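Type C neurotoxin (Clostridium botulinum, PDB 3PME) probably binds nerve-cell membranes through this receptor-binding domain, which is thought to recognise gangliosides and phosphatidylethanolamine. Local coordinates at residues 35-47 with 188-200. Numbering follows the deposited sequence.
Sequences VNTIYTNDFKLSS and DENQMLWIRDFNI
In the concanavalin-like (jelly-roll) half of the receptor-binding domain, strand 42-45 pairs antiparallel with strand 193-200. Four backbone hydrogen bonds join Phe43 to Ile195 and Leu45 to Leu193, and the other edge of strand 193-200 pairs with Lys76 and Trp74 of strand 68-77. Phe43, Leu45, Leu193 and Ile195 share the face that looks toward strand 87-90. There Phe43 lays one ring face over Ile195 CB, while its CZ meets Ile195 CG2 at 3.7 Å. Leu45 and Leu193 lie alongside each other and reach Ile90.

The opposite face carries Lys44, Trp194 and Arg196. Lys44 runs fully extended beside Trp194, with CG anti to the backbone N (chi1 -174°). Its CG covers one face of the indole five-membered ring, and Ile38 CD1 covers the other. A water in the indole plane links Trp194 NE1 to Thr37 OG1. Farther out, Lys44 CE touches Met192 SD at 3.5 Å.

The loop 36-41 folds back over this face. Asp42 holds it by accepting from Thr37 N at OD1 and from Ile38 N and Tyr39 N at OD2. The Arg196 guanidinium lies flat on the Tyr39 ring, planes 11° apart, a cation-pi stack with CZ 3.7 Å from the ring centroid. Outside the pair, Arg196 NH2 hydrogen-bonds to Gln217 O, and Tyr39 OH to Gly228 O. At the strand end Asn41 OD1 accepts from Asn12 N. Asn41 ND2 donates to Asp197 OD1 on its syn side, tilted out of the carboxylate plane, at 2.9 Å, with amide and carboxylate planes nearly perpendicular.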
loop_
_atom_site.group_PDB
_atom_site.type_symbol
_atom_site.label_atom_id
_atom_site.label_comp_id
_atom_site.label_asym_id
_atom_site.label_seq_id
_atom_site.Cartn_x
_atom_site.Cartn_y
_atom_site.Cartn_z
ATOM N N VAL A 35 1.099 1.893 18.229
ATOM C CA VAL A 35 -0.116 2.327 17.554
ATOM C C VAL A 35 0.101 3.636 16.810
ATOM O O VAL A 35 0.963 4.443 17.180
ATOM C CB VAL A 35 -1.310 2.476 18.542
ATOM C CG1 VAL A 35 -1.572 1.169 19.269
ATOM C CG2 VAL A 35 -1.056 3.621 19.531
ATOM N N ASN A 36 -0.675 3.837 15.749
ATOM C CA ASN A 36 -0.642 5.072 14.988
ATOM C C ASN A 36 0.771 5.382 14.524
ATOM O O ASN A 36 1.323 6.453 14.813
ATOM C CB ASN A 36 -1.195 6.221 15.834
ATOM C CG ASN A 36 -1.361 7.499 15.045
ATOM O OD1 ASN A 36 -1.171 7.527 13.829
ATOM N ND2 ASN A 36 -1.718 8.573 15.739
ATOM N N THR A 37 1.379 4.437 13.822
ATOM C CA THR A 37 2.741 4.650 13.339
ATOM C C THR A 37 2.796 5.048 11.862
ATOM O O THR A 37 3.651 5.846 11.460
ATOM C CB THR A 37 3.643 3.437 13.609
ATOM O OG1 THR A 37 3.163 2.297 12.885
ATOM C CG2 THR A 37 3.671 3.116 15.098
ATOM N N ILE A 38 1.886 4.501 11.056
ATOM C CA ILE A 38 1.815 4.827 9.627
ATOM C C ILE A 38 0.483 5.496 9.306
ATOM O O ILE A 38 0.438 6.550 8.666
ATOM C CB ILE A 38 1.944 3.554 8.761
ATOM C CG1 ILE A 38 3.239 2.801 9.084
ATOM C CG2 ILE A 38 1.859 3.907 7.276
ATOM C CD1 ILE A 38 3.346 1.445 8.414
ATOM N N TYR A 39 -0.602 4.863 9.748
ATOM C CA TYR A 39 -1.954 5.385 9.604
ATOM C C TYR A 39 -2.564 5.579 10.984
ATOM O O TYR A 39 -2.266 4.825 11.913
ATOM C CB TYR A 39 -2.834 4.401 8.811
ATOM C CG TYR A 39 -2.608 4.451 7.322
ATOM C CD1 TYR A 39 -3.258 5.393 6.539
ATOM C CD2 TYR A 39 -1.735 3.566 6.697
ATOM C CE1 TYR A 39 -3.054 5.452 5.173
ATOM C CE2 TYR A 39 -1.530 3.610 5.332
ATOM C CZ TYR A 39 -2.192 4.553 4.576
ATOM O OH TYR A 39 -1.996 4.630 3.213
ATOM N N THR A 40 -3.448 6.564 11.098
ATOM C CA THR A 40 -4.051 6.932 12.381
ATOM C C THR A 40 -4.577 5.756 13.192
ATOM O O THR A 40 -4.297 5.645 14.380
ATOM C CB THR A 40 -5.176 7.947 12.190
ATOM O OG1 THR A 40 -4.633 9.151 11.629
ATOM C CG2 THR A 40 -5.827 8.269 13.516
ATOM N N ASN A 41 -5.335 4.879 12.548
ATOM C CA ASN A 41 -6.003 3.797 13.258
ATOM C C ASN A 41 -5.252 2.474 13.140
ATOM O O ASN A 41 -5.866 1.399 13.176
ATOM C CB ASN A 41 -7.437 3.650 12.755
ATOM C CG ASN A 41 -8.249 4.922 12.959
ATOM O OD1 ASN A 41 -8.133 5.580 14.000
ATOM N ND2 ASN A 41 -9.067 5.276 11.972
ATOM N N ASP A 42 -3.926 2.542 13.002
ATOM C CA ASP A 42 -3.141 1.314 12.864
ATOM C C ASP A 42 -2.541 0.812 14.169
ATOM O O ASP A 42 -2.499 1.527 15.172
ATOM C CB ASP A 42 -2.103 1.381 11.718
ATOM C CG ASP A 42 -0.825 2.099 12.089
ATOM O OD1 ASP A 42 -0.483 2.234 13.285
ATOM O OD2 ASP A 42 -0.131 2.515 11.140
ATOM N N PHE A 43 -2.146 -0.454 14.161
ATOM C CA PHE A 43 -1.384 -1.029 15.243
ATOM C C PHE A 43 -0.462 -2.104 14.692
ATOM O O PHE A 43 -0.739 -2.702 13.646
ATOM C CB PHE A 43 -2.267 -1.526 16.402
ATOM C CG PHE A 43 -3.362 -2.480 15.999
ATOM C CD1 PHE A 43 -4.623 -2.007 15.656
ATOM C CD2 PHE A 43 -3.143 -3.846 16.007
ATOM C CE1 PHE A 43 -5.644 -2.883 15.311
ATOM C CE2 PHE A 43 -4.164 -4.734 15.666
ATOM C CZ PHE A 43 -5.411 -4.247 15.321
ATOM N N LYS A 44 0.652 -2.313 15.374
ATOM C CA LYS A 44 1.691 -3.202 14.901
ATOM C C LYS A 44 1.828 -4.378 15.850
ATOM O O LYS A 44 1.890 -4.203 17.071
ATOM C CB LYS A 44 3.012 -2.428 14.834
ATOM C CG LYS A 44 4.173 -3.177 14.221
ATOM C CD LYS A 44 5.442 -2.322 14.263
ATOM C CE LYS A 44 6.610 -3.024 13.599
ATOM N NZ LYS A 44 7.847 -2.196 13.678
ATOM N N LEU A 45 1.865 -5.580 15.286
ATOM C CA LEU A 45 2.169 -6.775 16.055
ATOM C C LEU A 45 3.554 -7.250 15.636
ATOM O O LEU A 45 3.748 -7.694 14.501
ATOM C CB LEU A 45 1.117 -7.853 15.809
ATOM C CG LEU A 45 -0.330 -7.400 16.007
ATOM C CD1 LEU A 45 -1.302 -8.525 15.670
ATOM C CD2 LEU A 45 -0.551 -6.910 17.433
ATOM N N SER A 46 4.523 -7.133 16.539
ATOM C CA SER A 46 5.916 -7.414 16.187
ATOM C C SER A 46 6.630 -8.305 17.192
ATOM O O SER A 46 7.784 -8.680 16.981
ATOM C CB SER A 46 6.697 -6.111 15.996
ATOM O OG SER A 46 6.696 -5.318 17.175
ATOM N N SER A 47 5.946 -8.644 18.279
ATOM C CA SER A 47 6.528 -9.489 19.317
ATOM C C SER A 47 5.507 -10.444 19.922
ATOM O O SER A 47 4.310 -10.158 19.955
ATOM C CB SER A 47 7.153 -8.632 20.418
ATOM O OG SER A 47 7.476 -9.426 21.545
ATOM N N ASP A 188 10.835 -14.084 14.506
ATOM C CA ASP A 188 12.117 -13.388 14.400
ATOM C C ASP A 188 11.910 -11.874 14.356
ATOM O O ASP A 188 10.786 -11.399 14.187
ATOM C CB ASP A 188 12.863 -13.854 13.145
ATOM C CG ASP A 188 13.002 -15.371 13.074
ATOM O OD1 ASP A 188 13.060 -16.017 14.145
ATOM O OD2 ASP A 188 13.056 -15.920 11.948
ATOM N N GLU A 189 12.996 -11.115 14.494
ATOM C CA GLU A 189 12.899 -9.657 14.582
ATOM C C GLU A 189 12.244 -9.013 13.356
ATOM O O GLU A 189 11.596 -7.973 13.471
ATOM C CB GLU A 189 14.274 -9.025 14.843
ATOM C CG GLU A 189 15.320 -9.309 13.771
ATOM C CD GLU A 189 16.637 -8.590 14.030
ATOM O OE1 GLU A 189 16.616 -7.509 14.658
ATOM O OE2 GLU A 189 17.693 -9.105 13.601
ATOM N N ASN A 190 12.416 -9.626 12.190
ATOM C CA ASN A 190 11.868 -9.072 10.954
ATOM C C ASN A 190 10.453 -9.570 10.658
ATOM O O ASN A 190 9.869 -9.248 9.624
ATOM C CB ASN A 190 12.785 -9.389 9.776
ATOM C CG ASN A 190 14.120 -8.677 9.868
ATOM O OD1 ASN A 190 14.219 -7.587 10.435
ATOM N ND2 ASN A 190 15.155 -9.288 9.297
ATOM N N GLN A 191 9.913 -10.378 11.559
ATOM C CA GLN A 191 8.560 -10.884 11.383
ATOM C C GLN A 191 7.573 -10.014 12.156
ATOM O O GLN A 191 7.614 -9.935 13.383
ATOM C CB GLN A 191 8.481 -12.358 11.797
ATOM C CG GLN A 191 9.268 -13.264 10.851
ATOM C CD GLN A 191 9.229 -14.726 11.243
ATOM O OE1 GLN A 191 9.255 -15.066 12.424
ATOM N NE2 GLN A 191 9.181 -15.601 10.246
ATOM N N MET A 192 6.705 -9.337 11.415
ATOM C CA MET A 192 5.814 -8.343 11.992
ATOM C C MET A 192 4.667 -8.097 11.024
ATOM O O MET A 192 4.750 -8.445 9.856
ATOM C CB MET A 192 6.577 -7.038 12.253
ATOM C CG MET A 192 7.051 -6.324 10.975
ATOM S SD MET A 192 8.291 -5.049 11.280
ATOM C CE MET A 192 9.668 -6.061 11.808
ATOM N N LEU A 193 3.595 -7.501 11.525
ATOM C CA LEU A 193 2.496 -7.091 10.665
ATOM C C LEU A 193 1.791 -5.893 11.261
ATOM O O LEU A 193 1.928 -5.599 12.455
ATOM C CB LEU A 193 1.495 -8.238 10.465
ATOM C CG LEU A 193 0.690 -8.694 11.682
ATOM C CD1 LEU A 193 -0.584 -7.895 11.839
ATOM C CD2 LEU A 193 0.353 -10.167 11.557
ATOM N N TRP A 194 1.019 -5.219 10.419
ATOM C CA TRP A 194 0.246 -4.053 10.814
ATOM C C TRP A 194 -1.187 -4.304 10.409
ATOM O O TRP A 194 -1.439 -4.910 9.368
ATOM C CB TRP A 194 0.723 -2.796 10.073
ATOM C CG TRP A 194 2.127 -2.341 10.349
ATOM C CD1 TRP A 194 2.493 -1.277 11.115
ATOM C CD2 TRP A 194 3.346 -2.895 9.816
ATOM N NE1 TRP A 194 3.865 -1.139 11.110
ATOM C CE2 TRP A 194 4.412 -2.114 10.320
ATOM C CE3 TRP A 194 3.640 -3.962 8.960
ATOM C CZ2 TRP A 194 5.750 -2.380 10.014
ATOM C CZ3 TRP A 194 4.973 -4.226 8.653
ATOM C CH2 TRP A 194 6.013 -3.430 9.183
ATOM N N ILE A 195 -2.115 -3.813 11.223
ATOM C CA ILE A 195 -3.535 -3.816 10.885
ATOM C C ILE A 195 -4.038 -2.390 11.056
ATOM O O ILE A 195 -3.537 -1.652 11.909
ATOM C CB ILE A 195 -4.310 -4.764 11.811
ATOM C CG1 ILE A 195 -3.968 -6.215 11.460
ATOM C CG2 ILE A 195 -5.837 -4.539 11.700
ATOM C CD1 ILE A 195 -4.441 -7.222 12.497
ATOM N N ARG A 196 -5.006 -1.976 10.256
ATOM C CA ARG A 196 -5.653 -0.690 10.516
ATOM C C ARG A 196 -7.148 -0.726 10.247
ATOM O O ARG A 196 -7.635 -1.543 9.471
ATOM C CB ARG A 196 -4.998 0.448 9.727
ATOM C CG ARG A 196 -5.441 0.544 8.258
ATOM C CD ARG A 196 -4.733 1.733 7.645
ATOM N NE ARG A 196 -5.334 2.229 6.413
ATOM C CZ ARG A 196 -4.898 1.923 5.202
ATOM N NH1 ARG A 196 -3.872 1.089 5.044
ATOM N NH2 ARG A 196 -5.468 2.466 4.141
ATOM N N ASP A 197 -7.861 0.185 10.894
ATOM C CA ASP A 197 -9.285 0.394 10.674
ATOM C C ASP A 197 -10.100 -0.885 10.880
ATOM O O ASP A 197 -10.944 -1.245 10.060
ATOM C CB ASP A 197 -9.540 1.020 9.298
ATOM C CG ASP A 197 -8.918 2.402 9.164
ATOM O OD1 ASP A 197 -9.423 3.343 9.808
ATOM O OD2 ASP A 197 -7.932 2.543 8.422
ATOM N N PHE A 198 -9.853 -1.560 11.992
ATOM C CA PHE A 198 -10.593 -2.785 12.286
ATOM C C PHE A 198 -12.042 -2.489 12.701
ATOM O O PHE A 198 -12.276 -1.752 13.673
ATOM C CB PHE A 198 -9.906 -3.615 13.365
ATOM C CG PHE A 198 -10.522 -4.973 13.536
ATOM C CD1 PHE A 198 -11.553 -5.173 14.448
ATOM C CD2 PHE A 198 -10.089 -6.033 12.764
ATOM C CE1 PHE A 198 -12.143 -6.418 14.590
ATOM C CE2 PHE A 198 -10.672 -7.292 12.896
ATOM C CZ PHE A 198 -11.703 -7.482 13.810
ATOM N N ASN A 199 -12.990 -3.067 11.955
ATOM C CA ASN A 199 -14.429 -2.860 12.158
ATOM C C ASN A 199 -15.197 -4.174 12.129
ATOM O O ASN A 199 -14.874 -5.078 11.355
ATOM C CB ASN A 199 -15.016 -1.995 11.038
ATOM C CG ASN A 199 -14.588 -0.549 11.130
ATOM O OD1 ASN A 199 -14.509 0.005 12.213
ATOM N ND2 ASN A 199 -14.343 0.074 9.983
ATOM N N ILE A 200 -16.248 -4.269 12.941
ATOM C CA ILE A 200 -17.198 -5.367 12.797
ATOM C C ILE A 200 -18.592 -4.778 12.644
ATOM O O ILE A 200 -18.941 -3.841 13.341
ATOM C CB ILE A 200 -17.152 -6.336 13.984
ATOM C CG1 ILE A 200 -15.758 -6.964 14.092
ATOM C CG2 ILE A 200 -18.224 -7.446 13.819
ATOM C CD1 ILE A 200 -15.570 -7.910 15.257
HETATM O O HOH W 1 5.619 1.024 11.936
HETATM O O HOH W 2 -8.055 -0.313 13.964
HETATM O O HOH W 3 -6.320 4.607 9.851
#